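Local coordinates for protein arylalkylamine N-Acetyltransferase like 5b (PDB 4FD4) that probably transfers the acyl group of acetyl-CoA or a long-chain acyl-CoA to the amine of arylalkylamines such as serotonin and dopamine, at residues S6-V20 and V61-V75. Numbering follows the deposited sequence.
Sequences SIVLRVARLDELEQV and VVVAEDSAAKKFIGV
Arg10 NH2 is gripped by two carboxylates, donating to Glu65 OE1 at 3.2 Å across the contact and to Glu16 OE2 at 2.9 Å within its own segment. Glu65 is held side-on, its OE2 3.0 Å from Arg10 NE; both of its oxygens are met from above the carboxylate plane, the two flat groups being turned 56° apart. Glu16 is taken end-on by NH1 and NH2 through its syn lone pairs, while its OE1 keeps the anti one for Arg13 N. Only arginine offers five N-H bonds in one plane, and here two acids fix the rotation of that plane. Lys70 NZ adds a second positive partner for Glu65, and a water joins that amine to Glu16 OE2 and Gln19 NE2. The backbones pair as an antiparallel ladder between 7-11, the first strand and one edge of the GNAT sheet, and 61-66, which hairpins into 71-75. The ladder's hydrogen-bonded pairs are Val8 with Glu65 and Arg10 with Val63; Ala12 N extends it, 2.7 Å from Val61 O. On Arg10's face, the Phe72 ring packs against the first turn of helix 17-28: Gln19 CB meets CE2 at 3.3 Å, Arg10 NH2 comes to the ring edge, and Val63 CG1 lies over one face. Apolar residues suit the opposite face, where Leu9 meets Leu147 and Val62 Phe150 of helix 143-158; Ile7 and Ile73 both touch its Leu143, their CD1 methyls tip to tip at 3.3 Å, closer than usual.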
loop_
_atom_site.group_PDB
_atom_site.type_symbol
_atom_site.label_atom_id
_atom_site.label_comp_id
_atom_site.label_asym_id
_atom_site.label_seq_id
_atom_site.Cartn_x
_atom_site.Cartn_y
_atom_site.Cartn_z
ATOM N N SER A 6 -9.456 16.277 -18.952
ATOM C CA SER A 6 -10.001 15.408 -17.920
ATOM C C SER A 6 -8.970 14.339 -17.530
ATOM O O SER A 6 -7.900 14.238 -18.138
ATOM C CB SER A 6 -11.306 14.765 -18.383
ATOM O OG SER A 6 -12.066 14.315 -17.270
ATOM N N ILE A 7 -9.290 13.558 -16.507
ATOM C CA ILE A 7 -8.311 12.669 -15.884
ATOM C C ILE A 7 -8.536 11.214 -16.302
ATOM O O ILE A 7 -9.663 10.722 -16.240
ATOM C CB ILE A 7 -8.344 12.804 -14.347
ATOM C CG1 ILE A 7 -7.833 14.185 -13.930
ATOM C CG2 ILE A 7 -7.509 11.714 -13.681
ATOM C CD1 ILE A 7 -6.484 14.549 -14.528
ATOM N N VAL A 8 -7.473 10.540 -16.744
ATOM C CA VAL A 8 -7.573 9.156 -17.222
ATOM C C VAL A 8 -7.086 8.169 -16.160
ATOM O O VAL A 8 -6.009 8.350 -15.609
ATOM C CB VAL A 8 -6.700 8.941 -18.461
ATOM C CG1 VAL A 8 -6.731 7.469 -18.895
ATOM C CG2 VAL A 8 -7.131 9.856 -19.603
ATOM N N LEU A 9 -7.858 7.125 -15.879
ATOM C CA LEU A 9 -7.349 6.052 -15.024
ATOM C C LEU A 9 -7.008 4.856 -15.893
ATOM O O LEU A 9 -7.806 4.475 -16.752
ATOM C CB LEU A 9 -8.392 5.619 -13.997
ATOM C CG LEU A 9 -8.726 6.500 -12.793
ATOM C CD1 LEU A 9 -7.980 6.043 -11.570
ATOM C CD2 LEU A 9 -8.508 7.986 -13.064
ATOM N N ARG A 10 -5.843 4.251 -15.670
ATOM C CA ARG A 10 -5.494 3.048 -16.420
ATOM C C ARG A 10 -4.352 2.295 -15.763
ATOM O O ARG A 10 -3.711 2.802 -14.857
ATOM C CB ARG A 10 -5.091 3.410 -17.843
ATOM C CG ARG A 10 -3.885 4.355 -17.879
ATOM C CD ARG A 10 -3.574 4.780 -19.280
ATOM N NE ARG A 10 -2.455 5.725 -19.335
ATOM C CZ ARG A 10 -1.174 5.381 -19.260
ATOM N NH1 ARG A 10 -0.815 4.103 -19.107
ATOM N NH2 ARG A 10 -0.247 6.326 -19.325
ATOM N N VAL A 11 -4.082 1.088 -16.241
ATOM C CA VAL A 11 -2.966 0.308 -15.730
ATOM C C VAL A 11 -1.655 0.838 -16.335
ATOM O O VAL A 11 -1.606 1.197 -17.519
ATOM C CB VAL A 11 -3.197 -1.208 -16.014
ATOM C CG1 VAL A 11 -1.915 -2.006 -15.850
ATOM C CG2 VAL A 11 -4.301 -1.761 -15.085
ATOM N N ALA A 12 -0.609 0.932 -15.516
ATOM C CA ALA A 12 0.696 1.393 -16.004
ATOM C C ALA A 12 1.362 0.304 -16.848
ATOM O O ALA A 12 1.290 -0.872 -16.503
ATOM C CB ALA A 12 1.587 1.783 -14.840
ATOM N N ARG A 13 2.003 0.695 -17.947
ATOM C CA ARG A 13 2.752 -0.242 -18.780
ATOM C C ARG A 13 4.175 -0.391 -18.246
ATOM O O ARG A 13 4.694 0.504 -17.561
ATOM C CB ARG A 13 2.827 0.254 -20.227
ATOM C CG ARG A 13 1.493 0.543 -20.897
ATOM C CD ARG A 13 1.686 0.787 -22.402
ATOM N NE ARG A 13 2.656 1.850 -22.661
ATOM C CZ ARG A 13 2.350 3.144 -22.661
ATOM N NH1 ARG A 13 1.104 3.528 -22.420
ATOM N NH2 ARG A 13 3.288 4.054 -22.892
ATOM N N LEU A 14 4.813 -1.509 -18.570
ATOM C CA LEU A 14 6.188 -1.732 -18.131
ATOM C C LEU A 14 7.125 -0.604 -18.594
ATOM O O LEU A 14 7.982 -0.131 -17.831
ATOM C CB LEU A 14 6.685 -3.094 -18.603
ATOM C CG LEU A 14 8.089 -3.474 -18.133
ATOM C CD1 LEU A 14 8.165 -3.416 -16.614
ATOM C CD2 LEU A 14 8.459 -4.853 -18.633
ATOM N N ASP A 15 6.935 -0.142 -19.827
ATOM C CA ASP A 15 7.797 0.908 -20.369
ATOM C C ASP A 15 7.622 2.226 -19.606
ATOM O O ASP A 15 8.372 3.180 -19.814
ATOM C CB ASP A 15 7.559 1.091 -21.882
ATOM C CG ASP A 15 6.133 1.514 -22.209
ATOM O OD1 ASP A 15 5.288 0.638 -22.505
ATOM O OD2 ASP A 15 5.849 2.726 -22.174
ATOM N N GLU A 16 6.660 2.266 -18.687
ATOM C CA GLU A 16 6.401 3.481 -17.923
ATOM C C GLU A 16 6.943 3.395 -16.497
ATOM O O GLU A 16 6.641 4.234 -15.644
ATOM C CB GLU A 16 4.902 3.776 -17.903
ATOM C CG GLU A 16 4.320 4.022 -19.280
ATOM C CD GLU A 16 2.844 4.356 -19.222
ATOM O OE1 GLU A 16 2.051 3.490 -18.779
ATOM O OE2 GLU A 16 2.474 5.491 -19.592
ATOM N N LEU A 17 7.737 2.368 -16.239
ATOM C CA LEU A 17 8.328 2.200 -14.918
ATOM C C LEU A 17 8.907 3.516 -14.359
ATOM O O LEU A 17 8.657 3.883 -13.197
ATOM C CB LEU A 17 9.398 1.108 -14.972
ATOM C CG LEU A 17 9.885 0.612 -13.613
ATOM C CD1 LEU A 17 9.244 -0.722 -13.248
ATOM C CD2 LEU A 17 11.391 0.498 -13.645
ATOM N N GLU A 18 9.655 4.254 -15.175
ATOM C CA GLU A 18 10.268 5.479 -14.665
ATOM C C GLU A 18 9.232 6.522 -14.242
ATOM O O GLU A 18 9.377 7.164 -13.189
ATOM C CB GLU A 18 11.302 6.061 -15.646
ATOM C CG GLU A 18 12.663 5.360 -15.580
ATOM C CD GLU A 18 13.203 5.243 -14.153
ATOM O OE1 GLU A 18 13.228 6.265 -13.427
ATOM O OE2 GLU A 18 13.609 4.126 -13.759
ATOM N N GLN A 19 8.165 6.674 -15.020
ATOM C CA GLN A 19 7.114 7.591 -14.587
ATOM C C GLN A 19 6.477 7.110 -13.279
ATOM O O GLN A 19 6.147 7.925 -12.410
ATOM C CB GLN A 19 6.055 7.788 -15.668
ATOM C CG GLN A 19 6.589 8.475 -16.920
ATOM C CD GLN A 19 7.168 7.489 -17.911
ATOM O OE1 GLN A 19 8.311 7.045 -17.773
ATOM N NE2 GLN A 19 6.376 7.137 -18.928
ATOM N N VAL A 20 6.326 5.796 -13.115
ATOM C CA VAL A 20 5.719 5.309 -11.879
ATOM C C VAL A 20 6.695 5.692 -10.773
ATOM O O VAL A 20 6.306 6.270 -9.751
ATOM C CB VAL A 20 5.461 3.786 -11.919
ATOM C CG1 VAL A 20 4.900 3.292 -10.586
ATOM C CG2 VAL A 20 4.482 3.433 -13.067
ATOM N N VAL A 61 -0.530 -2.064 -11.254
ATOM C CA VAL A 61 -0.250 -0.680 -10.898
ATOM C C VAL A 61 -1.178 0.209 -11.705
ATOM O O VAL A 61 -1.158 0.192 -12.936
ATOM C CB VAL A 61 1.230 -0.314 -11.141
ATOM C CG1 VAL A 61 1.453 1.176 -10.980
ATOM C CG2 VAL A 61 2.121 -1.087 -10.173
ATOM N N VAL A 62 -2.025 0.955 -11.004
ATOM C CA VAL A 62 -2.987 1.822 -11.663
ATOM C C VAL A 62 -2.551 3.270 -11.483
ATOM O O VAL A 62 -2.156 3.676 -10.392
ATOM C CB VAL A 62 -4.408 1.680 -11.093
ATOM C CG1 VAL A 62 -5.360 2.644 -11.810
ATOM C CG2 VAL A 62 -4.910 0.250 -11.212
ATOM N N VAL A 63 -2.632 4.049 -12.554
ATOM C CA VAL A 63 -2.240 5.432 -12.491
ATOM C C VAL A 63 -3.417 6.292 -12.897
ATOM O O VAL A 63 -4.296 5.871 -13.681
ATOM C CB VAL A 63 -1.030 5.733 -13.381
ATOM C CG1 VAL A 63 0.242 5.093 -12.805
ATOM C CG2 VAL A 63 -1.292 5.249 -14.797
ATOM N N ALA A 64 -3.437 7.476 -12.303
ATOM C CA ALA A 64 -4.345 8.545 -12.700
ATOM C C ALA A 64 -3.452 9.572 -13.382
ATOM O O ALA A 64 -2.451 10.047 -12.803
ATOM C CB ALA A 64 -5.029 9.148 -11.486
ATOM N N GLU A 65 -3.821 9.895 -14.620
ATOM C CA GLU A 65 -2.998 10.680 -15.527
ATOM C C GLU A 65 -3.756 11.929 -15.981
ATOM O O GLU A 65 -4.947 11.871 -16.290
ATOM C CB GLU A 65 -2.667 9.808 -16.744
ATOM C CG GLU A 65 -1.832 10.442 -17.841
ATOM C CD GLU A 65 -1.587 9.475 -19.005
ATOM O OE1 GLU A 65 -0.483 9.503 -19.593
ATOM O OE2 GLU A 65 -2.500 8.681 -19.328
ATOM N N ASP A 66 -3.058 13.056 -16.010
ATOM C CA ASP A 66 -3.587 14.295 -16.580
ATOM C C ASP A 66 -3.134 14.326 -18.038
ATOM O O ASP A 66 -2.064 14.851 -18.349
ATOM C CB ASP A 66 -3.031 15.497 -15.807
ATOM C CG ASP A 66 -3.538 16.842 -16.337
ATOM O OD1 ASP A 66 -3.881 16.939 -17.533
ATOM O OD2 ASP A 66 -3.565 17.810 -15.552
ATOM N N SER A 67 -3.934 13.742 -18.925
ATOM C CA SER A 67 -3.530 13.579 -20.322
ATOM C C SER A 67 -3.193 14.910 -20.995
ATOM O O SER A 67 -2.326 14.967 -21.868
ATOM C CB SER A 67 -4.606 12.838 -21.119
ATOM O OG SER A 67 -5.807 13.586 -21.180
ATOM N N ALA A 68 -3.878 15.974 -20.586
ATOM C CA ALA A 68 -3.617 17.308 -21.116
ATOM C C ALA A 68 -2.230 17.823 -20.719
ATOM O O ALA A 68 -1.646 18.654 -21.412
ATOM C CB ALA A 68 -4.696 18.278 -20.662
ATOM N N ALA A 69 -1.711 17.333 -19.596
ATOM C CA ALA A 69 -0.382 17.721 -19.140
ATOM C C ALA A 69 0.626 16.588 -19.311
ATOM O O ALA A 69 1.806 16.744 -18.981
ATOM C CB ALA A 69 -0.429 18.180 -17.694
ATOM N N LYS A 70 0.160 15.459 -19.843
ATOM C CA LYS A 70 0.982 14.249 -19.967
ATOM C C LYS A 70 1.740 14.004 -18.666
ATOM O O LYS A 70 2.972 14.023 -18.643
ATOM C CB LYS A 70 1.960 14.359 -21.143
ATOM C CG LYS A 70 2.339 13.013 -21.790
ATOM C CD LYS A 70 3.112 12.106 -20.826
ATOM C CE LYS A 70 2.523 10.697 -20.783
ATOM N NZ LYS A 70 3.048 9.911 -19.628
ATOM N N LYS A 71 0.990 13.759 -17.592
ATOM C CA LYS A 71 1.545 13.720 -16.239
ATOM C C LYS A 71 0.743 12.795 -15.319
ATOM O O LYS A 71 -0.490 12.847 -15.302
ATOM C CB LYS A 71 1.544 15.144 -15.666
ATOM C CG LYS A 71 1.829 15.253 -14.175
ATOM C CD LYS A 71 1.548 16.676 -13.685
ATOM C CE LYS A 71 1.917 16.853 -12.215
ATOM N NZ LYS A 71 1.691 18.258 -11.763
ATOM N N PHE A 72 1.431 11.951 -14.553
ATOM C CA PHE A 72 0.743 11.152 -13.548
ATOM C C PHE A 72 0.388 12.056 -12.358
ATOM O O PHE A 72 1.164 12.937 -11.977
ATOM C CB PHE A 72 1.615 9.982 -13.072
ATOM C CG PHE A 72 1.804 8.889 -14.096
ATOM C CD1 PHE A 72 0.998 8.816 -15.229
ATOM C CD2 PHE A 72 2.791 7.916 -13.913
ATOM C CE1 PHE A 72 1.183 7.806 -16.165
ATOM C CE2 PHE A 72 2.975 6.905 -14.843
ATOM C CZ PHE A 72 2.177 6.846 -15.970
ATOM N N ILE A 73 -0.774 11.833 -11.762
ATOM C CA ILE A 73 -1.179 12.619 -10.607
ATOM C C ILE A 73 -1.782 11.732 -9.532
ATOM O O ILE A 73 -2.235 12.210 -8.488
ATOM C CB ILE A 73 -2.207 13.699 -10.995
ATOM C CG1 ILE A 73 -3.424 13.038 -11.643
ATOM C CG2 ILE A 73 -1.570 14.710 -11.935
ATOM C CD1 ILE A 73 -4.599 13.966 -11.829
ATOM N N GLY A 74 -1.820 10.431 -9.797
ATOM C CA GLY A 74 -2.202 9.504 -8.746
ATOM C C GLY A 74 -1.672 8.120 -9.065
ATOM O O GLY A 74 -1.390 7.821 -10.229
ATOM N N VAL A 75 -1.539 7.277 -8.052
ATOM C CA VAL A 75 -1.052 5.911 -8.303
ATOM C C VAL A 75 -1.549 4.979 -7.212
ATOM O O VAL A 75 -1.729 5.389 -6.062
ATOM C CB VAL A 75 0.491 5.873 -8.400
ATOM C CG1 VAL A 75 1.108 6.417 -7.102
ATOM C CG2 VAL A 75 1.034 4.413 -8.710
HETATM O O HOH W 1 1.027 -2.189 -14.069
HETATM O O HOH W 2 3.986 7.487 -20.121
#